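Local coordinates for bromo domain containing protein (PDB 5U9N) that probably recognises acetyl-lysine marks on proteins through its bromodomains, of which this chain is the second, crystallised with the inhibitor bromosporine, at residues H97-L102 and N132-L137; R21-S26 and K128-K133; R15-L20 and R101-I106. All blocks are in the same frame, centred on the assembly; numbering follows the deposited sequence.

Contact 1 (H97-L102 and N132-L137); sequences HEFERL and NKFNNL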
loop_
_atom_site.group_PDB
_atom_site.type_symbol
_atom_site.label_atom_id
_atom_site.label_comp_id
_atom_site.label_asym_id
_atom_site.label_seq_id
_atom_site.Cartn_x
_atom_site.Cartn_y
_atom_site.Cartn_z
ATOM N N HIS A 97 6.870 7.733 -8.587
ATOM C CA HIS A 97 5.829 8.688 -8.191
ATOM C C HIS A 97 4.473 7.982 -8.175
ATOM O O HIS A 97 3.696 8.188 -7.254
ATOM C CB HIS A 97 5.812 9.902 -9.146
ATOM C CG HIS A 97 7.140 10.569 -9.283
ATOM N ND1 HIS A 97 7.461 11.686 -8.537
ATOM C CD2 HIS A 97 8.203 10.242 -10.060
ATOM C CE1 HIS A 97 8.695 12.013 -8.895
ATOM N NE2 HIS A 97 9.182 11.156 -9.798
ATOM N N GLU A 98 4.206 7.120 -9.168
ATOM C CA GLU A 98 2.976 6.325 -9.167
ATOM C C GLU A 98 3.026 5.258 -8.037
ATOM O O GLU A 98 2.010 5.002 -7.401
ATOM C CB GLU A 98 2.731 5.651 -10.540
ATOM C CG GLU A 98 1.569 4.663 -10.498
ATOM C CD GLU A 98 0.873 4.389 -11.809
ATOM O OE1 GLU A 98 -0.354 4.137 -11.781
ATOM O OE2 GLU A 98 1.557 4.373 -12.858
ATOM N N PHE A 99 4.195 4.628 -7.808
ATOM C CA PHE A 99 4.313 3.656 -6.731
ATOM C C PHE A 99 3.988 4.328 -5.401
ATOM O O PHE A 99 3.230 3.763 -4.596
ATOM C CB PHE A 99 5.732 3.042 -6.680
ATOM C CG PHE A 99 5.932 2.070 -5.545
ATOM C CD1 PHE A 99 5.525 0.755 -5.661
ATOM C CD2 PHE A 99 6.451 2.489 -4.339
ATOM C CE1 PHE A 99 5.667 -0.130 -4.593
ATOM C CE2 PHE A 99 6.646 1.585 -3.297
ATOM C CZ PHE A 99 6.222 0.293 -3.423
ATOM N N GLU A 100 4.554 5.534 -5.161
ATOM C CA GLU A 100 4.281 6.279 -3.926
ATOM C C GLU A 100 2.767 6.525 -3.762
ATOM O O GLU A 100 2.210 6.305 -2.686
ATOM C CB GLU A 100 5.028 7.606 -3.923
ATOM C CG GLU A 100 4.963 8.331 -2.590
ATOM C CD GLU A 100 5.522 9.737 -2.594
ATOM O OE1 GLU A 100 6.398 10.030 -3.440
ATOM O OE2 GLU A 100 5.114 10.534 -1.719
ATOM N N ARG A 101 2.120 7.002 -4.817
ATOM C CA ARG A 101 0.675 7.235 -4.804
ATOM C C ARG A 101 -0.119 5.970 -4.403
ATOM O O ARG A 101 -1.021 6.042 -3.570
ATOM C CB ARG A 101 0.213 7.690 -6.179
ATOM C CG ARG A 101 -1.242 8.122 -6.198
ATOM C CD ARG A 101 -1.666 8.662 -7.544
ATOM N NE ARG A 101 -1.961 7.591 -8.484
ATOM C CZ ARG A 101 -3.043 6.810 -8.429
ATOM N NH1 ARG A 101 -3.235 5.867 -9.344
ATOM N NH2 ARG A 101 -3.936 6.960 -7.451
ATOM N N LEU A 102 0.201 4.834 -5.026
ATOM C CA LEU A 102 -0.549 3.605 -4.833
ATOM C C LEU A 102 -0.381 3.076 -3.412
ATOM O O LEU A 102 -1.358 2.665 -2.797
ATOM C CB LEU A 102 -0.115 2.541 -5.865
ATOM C CG LEU A 102 -0.611 2.760 -7.331
ATOM C CD1 LEU A 102 -0.061 1.641 -8.267
ATOM C CD2 LEU A 102 -2.149 2.794 -7.415
ATOM N N ASN A 132 3.469 5.870 8.321
ATOM C CA ASN A 132 4.599 6.500 8.984
ATOM C C ASN A 132 5.886 5.711 8.696
ATOM O O ASN A 132 6.907 6.309 8.385
ATOM C CB ASN A 132 4.352 6.602 10.486
ATOM C CG ASN A 132 3.288 7.611 10.866
ATOM O OD1 ASN A 132 2.562 8.154 10.015
ATOM N ND2 ASN A 132 3.141 7.849 12.166
ATOM N N LYS A 133 5.822 4.374 8.760
ATOM C CA LYS A 133 6.957 3.521 8.407
ATOM C C LYS A 133 7.311 3.711 6.925
ATOM O O LYS A 133 8.480 3.766 6.591
ATOM C CB LYS A 133 6.632 2.043 8.694
ATOM C CG LYS A 133 7.794 1.058 8.369
ATOM C CD LYS A 133 8.982 1.213 9.323
ATOM C CE LYS A 133 10.048 0.168 9.055
ATOM N NZ LYS A 133 11.184 0.247 10.020
ATOM N N PHE A 134 6.307 3.790 6.036
ATOM C CA PHE A 134 6.569 3.989 4.610
ATOM C C PHE A 134 7.308 5.305 4.364
ATOM O O PHE A 134 8.270 5.329 3.589
ATOM C CB PHE A 134 5.276 3.967 3.781
ATOM C CG PHE A 134 5.532 4.148 2.291
ATOM C CD1 PHE A 134 6.406 3.308 1.612
ATOM C CD2 PHE A 134 5.034 5.258 1.614
ATOM C CE1 PHE A 134 6.733 3.542 0.279
ATOM C CE2 PHE A 134 5.329 5.464 0.264
ATOM C CZ PHE A 134 6.177 4.600 -0.394
ATOM N N ASN A 135 6.849 6.399 4.987
ATOM C CA ASN A 135 7.483 7.708 4.807
ATOM C C ASN A 135 8.917 7.697 5.228
ATOM O O ASN A 135 9.737 8.320 4.576
ATOM C CB ASN A 135 6.744 8.795 5.587
ATOM C CG ASN A 135 5.456 9.226 4.934
ATOM O OD1 ASN A 135 5.370 9.363 3.714
ATOM N ND2 ASN A 135 4.469 9.573 5.730
ATOM N N ASN A 136 9.231 7.014 6.316
ATOM C CA ASN A 136 10.597 6.950 6.810
ATOM C C ASN A 136 11.505 6.136 5.867
ATOM O O ASN A 136 12.657 6.511 5.672
ATOM C CB ASN A 136 10.632 6.369 8.225
ATOM C CG ASN A 136 10.404 7.434 9.278
ATOM O OD1 ASN A 136 11.345 8.111 9.722
ATOM N ND2 ASN A 136 9.138 7.711 9.593
ATOM N N LEU A 137 10.995 5.032 5.295
ATOM C CA LEU A 137 11.758 4.229 4.340
ATOM C C LEU A 137 11.927 4.988 3.032
ATOM O O LEU A 137 13.026 5.042 2.475
ATOM C CB LEU A 137 11.039 2.894 4.059
ATOM C CG LEU A 137 10.905 1.933 5.244
ATOM C CD1 LEU A 137 10.183 0.690 4.843
ATOM C CD2 LEU A 137 12.258 1.594 5.827
#
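Phe134 on helix 122-139 meets Phe99 and Glu100 on helix 96-113 in a small, buried, mostly apolar contact between the last two helices of the bromodomain bundle. The two segments run in opposite directions, and their backbones come closest at Glu100 and Phe134, whose CA atoms lie 9.1 Å apart. The Phe134 ring reaches across that spacing to the side chains of Phe99 and Glu100. Its CB points toward helix 96-113, and with CG anti to the backbone N (chi1 -179°) the ring extends from its own helix and turns its two CE carbons to different partners. CE1 touches CE2 of Phe99 at 4.1 Å, the two side chains set aslant to each other. On the other side CE2 of Phe134 meets the CG methylene of Glu100, also at 4.1 Å, with the methylene lying at the ring edge, near its plane. The Glu100 chain runs at about a right angle to Phe134 and is extended beyond CG, which carries the carboxylate past the ring, its plane turned 55° from that of the ring. Aliphatic carbon thus faces the aromatic group while the charge is spent farther on: OE2 makes a salt bridge with Lys104 one turn along the same helix, and OE1 takes a weak hydrogen bond from Trp138 NE1. Phe99 also packs on Cys13 of helix 9-20 and on Ile60 and Leu64 of helix 57-65, while Phe134 touches Ile16 and Leu20 of helix 9-20 and meets the ring of Trp138. The aromatic pair therefore lies where helices 9-20, 57-65, 96-113 and 122-139, the four of the bundle, come together.

Contact 2 (R21-S26 and K128-K133); sequences RKEQNS and KQSLNK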
loop_
_atom_site.group_PDB
_atom_site.type_symbol
_atom_site.label_atom_id
_atom_site.label_comp_id
_atom_site.label_asym_id
_atom_site.label_seq_id
_atom_site.Cartn_x
_atom_site.Cartn_y
_atom_site.Cartn_z
ATOM N N ARG A 21 5.405 -5.261 4.776
ATOM C CA ARG A 21 4.722 -6.530 5.063
ATOM C C ARG A 21 5.119 -7.077 6.440
ATOM O O ARG A 21 4.399 -7.892 6.989
ATOM C CB ARG A 21 5.023 -7.587 3.996
ATOM C CG ARG A 21 4.304 -7.368 2.687
ATOM C CD ARG A 21 4.367 -8.612 1.834
ATOM N NE ARG A 21 5.029 -8.378 0.545
ATOM C CZ ARG A 21 4.417 -8.286 -0.638
ATOM N NH1 ARG A 21 3.091 -8.371 -0.720
ATOM N NH2 ARG A 21 5.121 -8.102 -1.741
ATOM N N LYS A 22 6.242 -6.628 6.998
ATOM C CA LYS A 22 6.670 -7.069 8.323
ATOM C C LYS A 22 6.067 -6.194 9.443
ATOM O O LYS A 22 6.316 -6.474 10.607
ATOM C CB LYS A 22 8.211 -7.056 8.408
ATOM C CG LYS A 22 8.869 -8.114 7.512
ATOM C CD LYS A 22 10.382 -8.006 7.512
ATOM C CE LYS A 22 11.033 -9.114 6.721
ATOM N N GLU A 23 5.241 -5.178 9.108
ATOM C CA GLU A 23 4.662 -4.290 10.127
ATOM C C GLU A 23 3.445 -4.919 10.782
ATOM O O GLU A 23 2.899 -5.893 10.274
ATOM C CB GLU A 23 4.283 -2.931 9.522
ATOM C CG GLU A 23 5.476 -2.066 9.158
ATOM C CD GLU A 23 6.327 -1.625 10.338
ATOM O OE1 GLU A 23 5.817 -0.857 11.188
ATOM O OE2 GLU A 23 7.522 -2.002 10.382
ATOM N N GLN A 24 3.029 -4.360 11.930
ATOM C CA GLN A 24 1.899 -4.876 12.704
ATOM C C GLN A 24 0.584 -4.776 11.919
ATOM O O GLN A 24 0.256 -3.714 11.389
ATOM C CB GLN A 24 1.769 -4.125 14.034
ATOM C CG GLN A 24 2.905 -4.447 15.006
ATOM C CD GLN A 24 2.914 -3.542 16.220
ATOM O OE1 GLN A 24 2.394 -2.417 16.202
ATOM N NE2 GLN A 24 3.563 -3.989 17.288
ATOM N N ASN A 25 -0.176 -5.898 11.880
ATOM C CA ASN A 25 -1.448 -6.022 11.183
ATOM C C ASN A 25 -1.269 -5.722 9.673
ATOM O O ASN A 25 -2.189 -5.208 9.018
ATOM C CB ASN A 25 -2.531 -5.119 11.824
ATOM C CG ASN A 25 -2.756 -5.412 13.291
ATOM O OD1 ASN A 25 -2.855 -6.555 13.697
ATOM N ND2 ASN A 25 -2.879 -4.390 14.115
ATOM N N SER A 26 -0.113 -6.148 9.104
ATOM C CA SER A 26 0.169 -5.983 7.670
ATOM C C SER A 26 -0.799 -6.819 6.806
ATOM O O SER A 26 -1.029 -6.480 5.654
ATOM C CB SER A 26 1.602 -6.394 7.359
ATOM O OG SER A 26 1.824 -7.736 7.750
ATOM N N LYS A 128 -2.167 4.061 9.849
ATOM C CA LYS A 128 -1.406 5.245 10.213
ATOM C C LYS A 128 0.079 4.912 10.479
ATOM O O LYS A 128 0.938 5.697 10.111
ATOM C CB LYS A 128 -2.030 5.907 11.455
ATOM C CG LYS A 128 -1.462 7.275 11.817
ATOM C CD LYS A 128 -1.751 8.349 10.732
ATOM C CE LYS A 128 -1.201 9.718 11.076
ATOM N NZ LYS A 128 -1.797 10.267 12.332
ATOM N N GLN A 129 0.370 3.772 11.105
ATOM C CA GLN A 129 1.750 3.405 11.460
ATOM C C GLN A 129 2.503 2.850 10.266
ATOM O O GLN A 129 3.711 3.019 10.193
ATOM C CB GLN A 129 1.784 2.382 12.610
ATOM C CG GLN A 129 1.379 2.975 13.954
ATOM C CD GLN A 129 0.962 1.899 14.938
ATOM O OE1 GLN A 129 1.428 0.745 14.879
ATOM N NE2 GLN A 129 0.084 2.254 15.879
ATOM N N SER A 130 1.822 2.168 9.353
ATOM C CA SER A 130 2.477 1.680 8.135
ATOM C C SER A 130 2.767 2.852 7.196
ATOM O O SER A 130 3.782 2.836 6.515
ATOM C CB SER A 130 1.639 0.618 7.439
ATOM O OG SER A 130 1.798 -0.625 8.098
ATOM N N LEU A 131 1.896 3.874 7.177
ATOM C CA LEU A 131 2.139 5.101 6.421
ATOM C C LEU A 131 3.358 5.832 6.996
ATOM O O LEU A 131 4.167 6.370 6.247
ATOM C CB LEU A 131 0.914 6.017 6.475
ATOM C CG LEU A 131 1.119 7.436 5.901
ATOM C CD1 LEU A 131 1.378 7.380 4.415
ATOM C CD2 LEU A 131 -0.071 8.302 6.174
ATOM N N ASN A 132 3.469 5.870 8.321
ATOM C CA ASN A 132 4.599 6.500 8.984
ATOM C C ASN A 132 5.886 5.711 8.696
ATOM O O ASN A 132 6.907 6.309 8.385
ATOM C CB ASN A 132 4.352 6.602 10.486
ATOM C CG ASN A 132 3.288 7.611 10.866
ATOM O OD1 ASN A 132 2.562 8.154 10.015
ATOM N ND2 ASN A 132 3.141 7.849 12.166
ATOM N N LYS A 133 5.822 4.374 8.760
ATOM C CA LYS A 133 6.957 3.521 8.407
ATOM C C LYS A 133 7.311 3.711 6.925
ATOM O O LYS A 133 8.480 3.766 6.591
ATOM C CB LYS A 133 6.632 2.043 8.694
ATOM C CG LYS A 133 7.794 1.058 8.369
ATOM C CD LYS A 133 8.982 1.213 9.323
ATOM C CE LYS A 133 10.048 0.168 9.055
ATOM N NZ LYS A 133 11.184 0.247 10.020
HETATM O O HOH W 1 1.187 -1.201 10.869
#
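The start of the long loop that follows helix 9-20, the ZA loop of a bromodomain, is laid along the outside of helix 122-139 by Glu23 and Gln24. Glu23 carries most of the contact. Its CB lies 3.7 Å from Ser130 OG, and a bend at chi2 (-65°) turns the carboxylate across the Lys133 chain at about a right angle. The touch is with methylenes: CD is 3.6 Å from Lys133 CG, and OE2 is 3.6 Å from Lys133 CE. Lys133 NZ remains 4.3 Å from Glu23 OE2, beyond a salt bridge, so the opposite charges can attract only at longer range. A water bridges the two segments, donating to Gln24 O at 2.7 Å and accepting from Ser130 OG at 2.9 Å. Nearby, the OE1 atoms of Gln24 and Gln129 approach to 3.6 Å without bonding. Within the loop Ser26 OG donates to Arg21 O at 2.7 Å, from above the carbonyl plane, and closes the bend around the type II turn Glu23-Ser26. A ZA loop leaving the first helix and packing by the last helix of the bundle is consistent with the bromodomain fold; here the loop goes on to line the bromosporine pocket.

Contact 3 (R15-L20 and R101-I106); sequences RILNLL and RLVKLI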
loop_
_atom_site.group_PDB
_atom_site.type_symbol
_atom_site.label_atom_id
_atom_site.label_comp_id
_atom_site.label_asym_id
_atom_site.label_seq_id
_atom_site.Cartn_x
_atom_site.Cartn_y
_atom_site.Cartn_z
ATOM N N ARG A 15 11.615 -3.938 -2.403
ATOM C CA ARG A 15 12.320 -4.032 -1.113
ATOM C C ARG A 15 11.506 -3.318 -0.023
ATOM O O ARG A 15 11.259 -3.897 1.033
ATOM C CB ARG A 15 13.721 -3.392 -1.217
ATOM C CG ARG A 15 14.577 -3.560 0.030
ATOM C CD ARG A 15 15.888 -2.773 -0.065
ATOM N NE ARG A 15 15.679 -1.314 -0.019
ATOM C CZ ARG A 15 15.466 -0.598 1.088
ATOM N NH1 ARG A 15 15.405 -1.193 2.273
ATOM N NH2 ARG A 15 15.301 0.713 1.013
ATOM N N ILE A 16 11.084 -2.070 -0.290
ATOM C CA ILE A 16 10.331 -1.272 0.678
ATOM C C ILE A 16 8.942 -1.892 0.935
ATOM O O ILE A 16 8.511 -1.958 2.082
ATOM C CB ILE A 16 10.224 0.199 0.209
ATOM C CG1 ILE A 16 11.606 0.880 0.347
ATOM C CG2 ILE A 16 9.133 0.965 1.012
ATOM C CD1 ILE A 16 11.710 2.213 -0.315
ATOM N N LEU A 17 8.268 -2.354 -0.115
ATOM C CA LEU A 17 6.978 -3.048 0.009
ATOM C C LEU A 17 7.113 -4.271 0.929
ATOM O O LEU A 17 6.277 -4.476 1.808
ATOM C CB LEU A 17 6.502 -3.499 -1.379
ATOM C CG LEU A 17 5.039 -3.934 -1.481
ATOM C CD1 LEU A 17 4.117 -2.736 -1.493
ATOM C CD2 LEU A 17 4.818 -4.762 -2.734
ATOM N N ASN A 18 8.182 -5.061 0.742
ATOM C CA ASN A 18 8.448 -6.235 1.573
ATOM C C ASN A 18 8.729 -5.858 3.031
ATOM O O ASN A 18 8.459 -6.663 3.917
ATOM C CB ASN A 18 9.635 -7.044 1.014
ATOM C CG ASN A 18 9.268 -7.943 -0.144
ATOM O OD1 ASN A 18 8.097 -8.242 -0.390
ATOM N ND2 ASN A 18 10.273 -8.458 -0.833
ATOM N N LEU A 19 9.299 -4.671 3.284
ATOM C CA LEU A 19 9.523 -4.206 4.651
ATOM C C LEU A 19 8.191 -3.759 5.308
ATOM O O LEU A 19 8.016 -3.972 6.493
ATOM C CB LEU A 19 10.553 -3.065 4.696
ATOM C CG LEU A 19 11.989 -3.475 4.467
ATOM C CD1 LEU A 19 12.838 -2.280 4.146
ATOM C CD2 LEU A 19 12.563 -4.203 5.695
ATOM N N LEU A 20 7.240 -3.200 4.542
ATOM C CA LEU A 20 5.917 -2.869 5.104
ATOM C C LEU A 20 5.102 -4.117 5.429
ATOM O O LEU A 20 4.164 -4.031 6.221
ATOM C CB LEU A 20 5.114 -2.021 4.138
ATOM C CG LEU A 20 5.594 -0.633 3.901
ATOM C CD1 LEU A 20 4.789 -0.007 2.816
ATOM C CD2 LEU A 20 5.554 0.179 5.180
ATOM N N ARG A 101 2.120 7.002 -4.817
ATOM C CA ARG A 101 0.675 7.235 -4.804
ATOM C C ARG A 101 -0.119 5.970 -4.403
ATOM O O ARG A 101 -1.021 6.042 -3.570
ATOM C CB ARG A 101 0.213 7.690 -6.179
ATOM C CG ARG A 101 -1.242 8.122 -6.198
ATOM C CD ARG A 101 -1.666 8.662 -7.544
ATOM N NE ARG A 101 -1.961 7.591 -8.484
ATOM C CZ ARG A 101 -3.043 6.810 -8.429
ATOM N NH1 ARG A 101 -3.235 5.867 -9.344
ATOM N NH2 ARG A 101 -3.936 6.960 -7.451
ATOM N N LEU A 102 0.201 4.834 -5.026
ATOM C CA LEU A 102 -0.549 3.605 -4.833
ATOM C C LEU A 102 -0.381 3.076 -3.412
ATOM O O LEU A 102 -1.358 2.665 -2.797
ATOM C CB LEU A 102 -0.115 2.541 -5.865
ATOM C CG LEU A 102 -0.611 2.760 -7.331
ATOM C CD1 LEU A 102 -0.061 1.641 -8.267
ATOM C CD2 LEU A 102 -2.149 2.794 -7.415
ATOM N N VAL A 103 0.832 3.105 -2.881
ATOM C CA VAL A 103 1.060 2.645 -1.506
ATOM C C VAL A 103 0.299 3.547 -0.517
ATOM O O VAL A 103 -0.369 3.031 0.373
ATOM C CB VAL A 103 2.560 2.576 -1.159
ATOM C CG1 VAL A 103 2.759 2.382 0.338
ATOM C CG2 VAL A 103 3.243 1.452 -1.943
ATOM N N LYS A 104 0.376 4.874 -0.685
ATOM C CA LYS A 104 -0.301 5.800 0.216
ATOM C C LYS A 104 -1.814 5.732 0.066
ATOM O O LYS A 104 -2.524 5.959 1.043
ATOM C CB LYS A 104 0.180 7.208 -0.002
ATOM C CG LYS A 104 1.591 7.410 0.481
ATOM C CD LYS A 104 1.997 8.856 0.345
ATOM C CE LYS A 104 3.171 9.207 1.202
ATOM N NZ LYS A 104 3.622 10.627 0.960
ATOM N N LEU A 105 -2.304 5.367 -1.124
ATOM C CA LEU A 105 -3.742 5.155 -1.386
ATOM C C LEU A 105 -4.319 4.043 -0.476
ATOM O O LEU A 105 -5.455 4.144 -0.034
ATOM C CB LEU A 105 -3.945 4.784 -2.879
ATOM C CG LEU A 105 -5.348 4.458 -3.336
ATOM C CD1 LEU A 105 -6.246 5.667 -3.255
ATOM C CD2 LEU A 105 -5.327 3.924 -4.732
ATOM N N ILE A 106 -3.532 2.988 -0.228
ATOM C CA ILE A 106 -3.889 1.864 0.650
ATOM C C ILE A 106 -4.179 2.381 2.059
ATOM O O ILE A 106 -5.146 1.973 2.673
ATOM C CB ILE A 106 -2.723 0.812 0.676
ATOM C CG1 ILE A 106 -2.593 0.108 -0.676
ATOM C CG2 ILE A 106 -2.917 -0.246 1.795
ATOM C CD1 ILE A 106 -1.352 -0.780 -0.803
#
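Segments 15-20 and 101-106 are two helical pieces running in the same direction, closest at Leu17 and Val103, whose CA atoms are 8.4 Å apart. They belong to helices 9-20 and 96-113, the first and third helices of the bundle, which in a bromodomain lie diagonally across the core. Contact between them is slight and wholly apolar, made by three buried side chains. Val103 is the shared element. Its CB points toward helix 9-20 and its two methyls are divided between two leucines one turn apart. CG1, anti to the backbone N (chi1 168°), meets CD1 of Leu20 at 4.0 Å. CG2, the other branch, comes within 4.3 Å of CD1 of Leu17, a looser touch. The leucines arrive differently. The CB of Leu20 is directed toward helix 96-113, and its CG, anti to the carbonyl carbon (chi1 -69°), brings the CD1 methyl at a slant to the valine. The CB of Leu17 is directed less squarely at that helix, but the end of its side chain swings nearer. Both meetings are between methyl groups, so dispersion and the exclusion of water are what hold the place together. The other two helices of the bundle flank the contact. Helix 57-65 supplies Tyr57, which packs on Leu17 and Leu20, and Ile60, which packs on Val103 and Ile106; Ile106 also touches Phe29 of the loop after helix 9-20. From helix 122-139 Phe134 touches Val103, while Trp138 packs on Ile16 and Leu137 on Leu19, completing the four-helix core.

Contacts 1 and 3 are core contacts with centres about 6 Å apart, both using helix 96-113: contact 1 pairs it with the antiparallel helix 122-139, contact 3 with the parallel helix 9-20. They are also joined where Asn135 packs against the Lys104 chain. Contact 2 lies at the surface on the middle of helix 122-139, just before and overlapping the segment used by contact 1, and ties down the loop leaving helix 9-20; Leu20 CD2 touches the Ser130 carbonyl there. Chemistry follows depth: methyls alone in contact 3, aromatic rings with one glutamate methylene in contact 1, and water, amides and separated charges in contact 2.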